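Local coordinates for protein PHB depolymerase (Penicillium funiculosum, PDB 2D81) that hydrolyses the ester bonds of polyhydroxybutyrate, a bacterial storage polyester, using a circularly permuted alpha/beta hydrolase fold, at residues 276-281 with 288-293; 47-52 with 75-80. All blocks are in the same frame, centred on the assembly; numbering follows the deposited sequence.

Contact 1. Residues 276-281 with 288-293; sequences GVLSNP and VGWYGS. With RB3 ((1R)-3-{[(1R)-3-methoxy-1-methyl-3-oxopropyl]oxy}-1-methyl-3-oxopropyl (3R)-3-hydroxybutanoate), chain C.
Asn280 lies across one face of the Trp290 indole. Its CB sits 3.9 Å from the centroid of the six-membered ring, 19° off the normal, a CH-pi contact. The amide continues over the same face, nearly parallel to the ring, with OD1 3.5 Å from Trp290 CH2. Val288 CG2 covers the opposite face, so the indole is clamped between the two. Asn280 ND2 gives a straight bond (174°), in its own amide plane, to Tyr291 OH at 3.1 Å. Tyr291 OH also bonds Asp266, and Asn280 OD1 takes the backbone N-H of Cys284, so both ends of the amide are held. Strand 277-280 pairs with strand 269-271 in a small antiparallel ribbon. Gly289 to Gly292 form a type I turn that carries Trp290 and Tyr291 to it. Trp290 NE1 makes a weak, bent bond of 3.0 Å to Ser279 O. Leu278, with CG anti to its N (chi1 -162°), sends CD2 to 3.9 Å from Trp290 CZ2. Leu278, Ser279, Pro281, Val288 and Trp290 help form the pocket of the hydroxybutyrate trimer. Its methyl C4B rests 3.8 Å from Trp290 CH2, and Pro281 CD packs against its methyl C4C.

Contact 2. Residues 47-52 with 75-80; sequences PYDCAR and KSWSGN
Trp77 pushes the outer edge of its six-membered ring against three side chains of 47-52. CG lies anti to the carbonyl carbon (chi1 -58°), and the indole reaches from its backbone toward the loop. Asp49 and Arg52 meet it near CH2, and Tyr48 meets it at CZ3 and CE3.

Asp49 stands almost upright to the indole, with carboxylate and ring planes 82° apart. Its OD2 lies in the ring plane, 3.6 Å from Trp77 CH2. The same oxygen uses its syn lone pair to take Arg52 NE at 2.8 Å. This salt bridge is nearly straight (163°), and OD2 is close to the guanidinium plane. Arg52 bends at chi3 and brings NE to 3.4 Å from Trp77 CH2. The indole edge faces one side of the guanidinium, so this is not a flat stack. An alanine in place of Asp49 would probably leave Arg52 NE without its carboxylate mate and open a gap beside the indole edge.

Tyr48 meets the tryptophan obliquely. Its OH is 3.5 Å from Trp77 CZ3, and CE2 packs at 3.9 Å from the same atom. The OH is bonded to the backbone O of Asp296, whose carboxylate also forms a salt bridge with Arg52 NH1.

Two overlapping turns, type II from Pro47 and type I from Asp49, shape the loop. The disulfide from Cys50 to Cys59 ties it to the chain beyond. The loop follows strand 39-43 of the central sheet, and Trp77 of helix 68-77 packs against it. Pro47 packs on helix 106-116, while Tyr48 and Cys50 touch helix 20-31.

Overall arrangement
Both contacts are partly buried and lie well away from the centre of the chain, about 19 Å for contact 1 and 17 Å for contact 2. They share no strand or helix. Contact 1 joins a two-stranded ribbon to a turn and lines the substrate pocket. Contact 2 joins a loop after a central-sheet strand to residues 75-80, with the Arg52 side chain about 13 Å from the ligand. Each centres on a tryptophan. In contact 1 its faces are covered and neutral groups make the bonds: an amide, a hydroxyl, and a weak one from the indole N-H to a backbone carbonyl. In contact 2 its edge meets a charged pair. Their centres are 18 Å apart, yet Arg52 NH1 probably bonds Ser293 O at 2.9 Å.

Contact 1. Residues 276-281 with 288-293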
loop_
_atom_site.group_PDB
_atom_site.type_symbol
_atom_site.label_atom_id
_atom_site.label_comp_id
_atom_site.label_asym_id
_atom_site.label_seq_id
_atom_site.Cartn_x
_atom_site.Cartn_y
_atom_site.Cartn_z
ATOM N N GLY A 276 -14.577 2.953 -20.948
ATOM C CA GLY A 276 -15.051 1.665 -21.423
ATOM C C GLY A 276 -14.737 0.480 -20.527
ATOM O O GLY A 276 -15.192 0.413 -19.385
ATOM N N VAL A 277 -13.962 -0.465 -21.052
ATOM C CA VAL A 277 -13.727 -1.731 -20.366
ATOM C C VAL A 277 -12.239 -2.006 -20.232
ATOM O O VAL A 277 -11.421 -1.401 -20.929
ATOM C CB VAL A 277 -14.365 -2.906 -21.129
ATOM C CG1 VAL A 277 -15.846 -2.644 -21.334
ATOM C CG2 VAL A 277 -13.658 -3.107 -22.461
ATOM N N LEU A 278 -11.895 -2.928 -19.340
ATOM C CA LEU A 278 -10.502 -3.272 -19.101
ATOM C C LEU A 278 -10.422 -4.578 -18.310
ATOM O O LEU A 278 -11.245 -4.833 -17.428
ATOM C CB LEU A 278 -9.820 -2.147 -18.317
ATOM C CG LEU A 278 -8.291 -2.121 -18.328
ATOM C CD1 LEU A 278 -7.807 -1.730 -19.718
ATOM C CD2 LEU A 278 -7.780 -1.131 -17.295
ATOM N N SER A 279 -9.436 -5.407 -18.632
ATOM C CA SER A 279 -9.176 -6.608 -17.850
ATOM C C SER A 279 -8.072 -6.320 -16.837
ATOM O O SER A 279 -7.512 -5.222 -16.818
ATOM C CB SER A 279 -8.775 -7.768 -18.769
ATOM O OG SER A 279 -7.671 -7.424 -19.589
ATOM N N ASN A 280 -7.765 -7.302 -15.996
ATOM C CA ASN A 280 -6.745 -7.133 -14.960
ATOM C C ASN A 280 -5.784 -8.324 -14.968
ATOM O O ASN A 280 -5.557 -8.966 -13.943
ATOM C CB ASN A 280 -7.438 -6.994 -13.598
ATOM C CG ASN A 280 -6.462 -6.802 -12.456
ATOM O OD1 ASN A 280 -5.338 -6.335 -12.646
ATOM N ND2 ASN A 280 -6.902 -7.141 -11.253
ATOM N N PRO A 281 -5.189 -8.618 -16.133
ATOM C CA PRO A 281 -4.253 -9.735 -16.288
ATOM C C PRO A 281 -2.995 -9.661 -15.427
ATOM O O PRO A 281 -2.352 -10.681 -15.183
ATOM C CB PRO A 281 -3.930 -9.703 -17.779
ATOM C CG PRO A 281 -3.972 -8.241 -18.085
ATOM C CD PRO A 281 -5.232 -7.806 -17.364
ATOM N N VAL A 288 -9.111 1.662 -10.563
ATOM C CA VAL A 288 -9.733 2.114 -11.809
ATOM C C VAL A 288 -11.209 1.745 -11.918
ATOM O O VAL A 288 -11.908 2.221 -12.818
ATOM C CB VAL A 288 -8.995 1.548 -13.043
ATOM C CG1 VAL A 288 -7.556 2.027 -13.041
ATOM C CG2 VAL A 288 -9.058 0.023 -13.041
ATOM N N GLY A 289 -11.674 0.896 -11.007
ATOM C CA GLY A 289 -13.080 0.533 -10.977
ATOM C C GLY A 289 -13.415 -0.824 -11.576
ATOM O O GLY A 289 -14.561 -1.060 -11.967
ATOM N N TRP A 290 -12.432 -1.719 -11.650
ATOM C CA TRP A 290 -12.685 -3.080 -12.126
ATOM C C TRP A 290 -13.843 -3.734 -11.377
ATOM O O TRP A 290 -14.728 -4.341 -11.980
ATOM C CB TRP A 290 -11.446 -3.964 -11.950
ATOM C CG TRP A 290 -10.368 -3.766 -12.963
ATOM C CD1 TRP A 290 -10.477 -3.891 -14.318
ATOM C CD2 TRP A 290 -8.996 -3.469 -12.696
ATOM N NE1 TRP A 290 -9.252 -3.694 -14.914
ATOM C CE2 TRP A 290 -8.325 -3.433 -13.939
ATOM C CE3 TRP A 290 -8.266 -3.231 -11.524
ATOM C CZ2 TRP A 290 -6.958 -3.166 -14.043
ATOM C CZ3 TRP A 290 -6.905 -2.966 -11.627
ATOM C CH2 TRP A 290 -6.265 -2.935 -12.879
ATOM N N TYR A 291 -13.828 -3.614 -10.055
ATOM C CA TYR A 291 -14.705 -4.424 -9.222
ATOM C C TYR A 291 -15.787 -3.609 -8.526
ATOM O O TYR A 291 -16.304 -4.007 -7.485
ATOM C CB TYR A 291 -13.862 -5.193 -8.201
ATOM C CG TYR A 291 -12.777 -6.006 -8.868
ATOM C CD1 TYR A 291 -11.429 -5.657 -8.738
ATOM C CD2 TYR A 291 -13.101 -7.078 -9.700
ATOM C CE1 TYR A 291 -10.438 -6.356 -9.429
ATOM C CE2 TYR A 291 -12.120 -7.777 -10.392
ATOM C CZ TYR A 291 -10.793 -7.413 -10.255
ATOM O OH TYR A 291 -9.827 -8.106 -10.953
ATOM N N GLY A 292 -16.135 -2.471 -9.116
ATOM C CA GLY A 292 -17.240 -1.686 -8.597
ATOM C C GLY A 292 -16.986 -0.196 -8.688
ATOM O O GLY A 292 -15.839 0.249 -8.740
ATOM N N SER A 293 -18.067 0.577 -8.699
ATOM C CA SER A 293 -17.976 2.025 -8.796
ATOM C C SER A 293 -17.425 2.657 -7.521
ATOM O O SER A 293 -16.965 3.793 -7.543
ATOM C CB SER A 293 -19.356 2.611 -9.107
ATOM O OG SER A 293 -20.309 2.192 -8.149
HETATM O O1M RB3 C . 2.691 -0.358 -14.835
HETATM C C1A RB3 C . 2.137 -0.625 -13.746
HETATM O O1A RB3 C . 1.857 -1.769 -13.328
HETATM C C2A RB3 C . 1.770 0.558 -12.846
HETATM C C3A RB3 C . 0.275 0.565 -12.518
HETATM C C4A RB3 C . -0.024 1.781 -11.639
HETATM O O3A RB3 C . -0.476 0.659 -13.739
HETATM C C1B RB3 C . -1.615 -0.086 -13.709
HETATM O O1B RB3 C . -2.139 -0.392 -12.639
HETATM C C2B RB3 C . -2.223 -0.535 -15.040
HETATM C C3B RB3 C . -3.670 -1.023 -14.913
HETATM C C4B RB3 C . -4.600 0.101 -14.452
HETATM O O3B RB3 C . -4.120 -1.486 -16.196
HETATM C C1C RB3 C . -3.779 -2.782 -16.430
HETATM O O1C RB3 C . -2.717 -3.233 -16.003
HETATM C C2C RB3 C . -4.728 -3.665 -17.244
HETATM C C3C RB3 C . -4.045 -4.184 -18.511
HETATM C C4C RB3 C . -5.012 -5.040 -19.330
HETATM O O3C RB3 C . -3.575 -3.080 -19.288
#

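Contact 2. Residues 47-52 with 75-80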
loop_
_atom_site.group_PDB
_atom_site.type_symbol
_atom_site.label_atom_id
_atom_site.label_comp_id
_atom_site.label_asym_id
_atom_site.label_seq_id
_atom_site.Cartn_x
_atom_site.Cartn_y
_atom_site.Cartn_z
ATOM N N PRO A 47 -2.751 10.266 -7.293
ATOM C CA PRO A 47 -3.918 10.872 -6.647
ATOM C C PRO A 47 -5.053 9.920 -6.270
ATOM O O PRO A 47 -5.428 9.030 -7.036
ATOM C CB PRO A 47 -4.362 11.923 -7.660
ATOM C CG PRO A 47 -3.068 12.344 -8.281
ATOM C CD PRO A 47 -2.393 11.011 -8.514
ATOM N N TYR A 48 -5.596 10.129 -5.077
ATOM C CA TYR A 48 -6.852 9.511 -4.686
ATOM C C TYR A 48 -7.948 9.850 -5.703
ATOM O O TYR A 48 -8.194 11.022 -5.982
ATOM C CB TYR A 48 -7.266 10.015 -3.304
ATOM C CG TYR A 48 -8.634 9.539 -2.893
ATOM C CD1 TYR A 48 -8.824 8.250 -2.387
ATOM C CD2 TYR A 48 -9.750 10.353 -3.067
ATOM C CE1 TYR A 48 -10.094 7.785 -2.067
ATOM C CE2 TYR A 48 -11.026 9.898 -2.753
ATOM C CZ TYR A 48 -11.191 8.616 -2.259
ATOM O OH TYR A 48 -12.453 8.158 -1.986
ATOM N N ASP A 49 -8.592 8.818 -6.245
ATOM C CA ASP A 49 -9.713 8.967 -7.182
ATOM C C ASP A 49 -9.230 9.461 -8.546
ATOM O O ASP A 49 -10.017 9.974 -9.340
ATOM C CB ASP A 49 -10.765 9.943 -6.620
ATOM C CG ASP A 49 -12.170 9.691 -7.174
ATOM O OD1 ASP A 49 -12.811 10.650 -7.657
ATOM O OD2 ASP A 49 -12.642 8.538 -7.110
ATOM N N CYS A 50 -7.940 9.285 -8.820
ATOM C CA CYS A 50 -7.345 9.818 -10.047
ATOM C C CYS A 50 -8.108 9.381 -11.297
ATOM O O CYS A 50 -8.364 10.186 -12.192
ATOM C CB CYS A 50 -5.879 9.377 -10.174
ATOM S SG CYS A 50 -4.960 10.355 -11.416
ATOM N N ALA A 51 -8.475 8.105 -11.356
ATOM C CA ALA A 51 -8.955 7.520 -12.603
ATOM C C ALA A 51 -10.472 7.505 -12.746
ATOM O O ALA A 51 -11.001 6.856 -13.649
ATOM C CB ALA A 51 -8.410 6.100 -12.753
ATOM N N ARG A 52 -11.182 8.212 -11.870
ATOM C CA ARG A 52 -12.640 8.160 -11.923
ATOM C C ARG A 52 -13.202 8.988 -13.073
ATOM O O ARG A 52 -14.141 8.559 -13.746
ATOM C CB ARG A 52 -13.263 8.628 -10.602
ATOM C CG ARG A 52 -14.786 8.474 -10.576
ATOM C CD ARG A 52 -15.397 8.959 -9.272
ATOM N NE ARG A 52 -15.147 8.054 -8.151
ATOM C CZ ARG A 52 -15.941 7.043 -7.804
ATOM N NH1 ARG A 52 -15.625 6.282 -6.767
ATOM N NH2 ARG A 52 -17.056 6.799 -8.484
ATOM N N LYS A 75 -13.596 16.368 -0.571
ATOM C CA LYS A 75 -14.351 17.310 0.244
ATOM C C LYS A 75 -15.816 16.909 0.331
ATOM O O LYS A 75 -16.411 16.934 1.405
ATOM C CB LYS A 75 -14.233 18.725 -0.329
ATOM C CG LYS A 75 -12.834 19.302 -0.238
ATOM C CD LYS A 75 -12.765 20.700 -0.822
ATOM C CE LYS A 75 -11.347 21.245 -0.780
ATOM N NZ LYS A 75 -11.252 22.583 -1.425
ATOM N N SER A 76 -16.390 16.530 -0.805
ATOM C CA SER A 76 -17.814 16.230 -0.872
ATOM C C SER A 76 -18.177 14.951 -0.121
ATOM O O SER A 76 -19.222 14.887 0.526
ATOM C CB SER A 76 -18.258 16.112 -2.332
ATOM O OG SER A 76 -18.018 17.322 -3.026
ATOM N N TRP A 77 -17.313 13.942 -0.203
ATOM C CA TRP A 77 -17.608 12.639 0.390
ATOM C C TRP A 77 -17.232 12.549 1.866
ATOM O O TRP A 77 -17.568 11.574 2.534
ATOM C CB TRP A 77 -16.883 11.523 -0.374
ATOM C CG TRP A 77 -17.224 11.451 -1.836
ATOM C CD1 TRP A 77 -18.359 11.916 -2.439
ATOM C CD2 TRP A 77 -16.437 10.850 -2.871
ATOM N NE1 TRP A 77 -18.327 11.642 -3.787
ATOM C CE2 TRP A 77 -17.159 10.989 -4.078
ATOM C CE3 TRP A 77 -15.192 10.205 -2.896
ATOM C CZ2 TRP A 77 -16.675 10.507 -5.300
ATOM C CZ3 TRP A 77 -14.713 9.725 -4.116
ATOM C CH2 TRP A 77 -15.454 9.880 -5.299
ATOM N N SER A 78 -16.535 13.562 2.371
ATOM C CA SER A 78 -16.019 13.521 3.737
ATOM C C SER A 78 -17.119 13.236 4.756
ATOM O O SER A 78 -18.101 13.974 4.850
ATOM C CB SER A 78 -15.331 14.846 4.083
ATOM O OG SER A 78 -14.832 14.820 5.414
ATOM N N GLY A 79 -16.950 12.158 5.515
ATOM C CA GLY A 79 -17.907 11.834 6.556
ATOM C C GLY A 79 -19.022 10.912 6.098
ATOM O O GLY A 79 -19.832 10.457 6.911
ATOM N N ASN A 80 -19.067 10.635 4.799
ATOM C CA ASN A 80 -20.054 9.719 4.246
ATOM C C ASN A 80 -19.401 8.581 3.471
ATOM O O ASN A 80 -19.201 7.500 4.023
ATOM C CB ASN A 80 -21.040 10.479 3.352
ATOM C CG ASN A 80 -22.024 11.307 4.154
ATOM O OD1 ASN A 80 -22.772 10.774 4.976
ATOM N ND2 ASN A 80 -22.029 12.615 3.923
#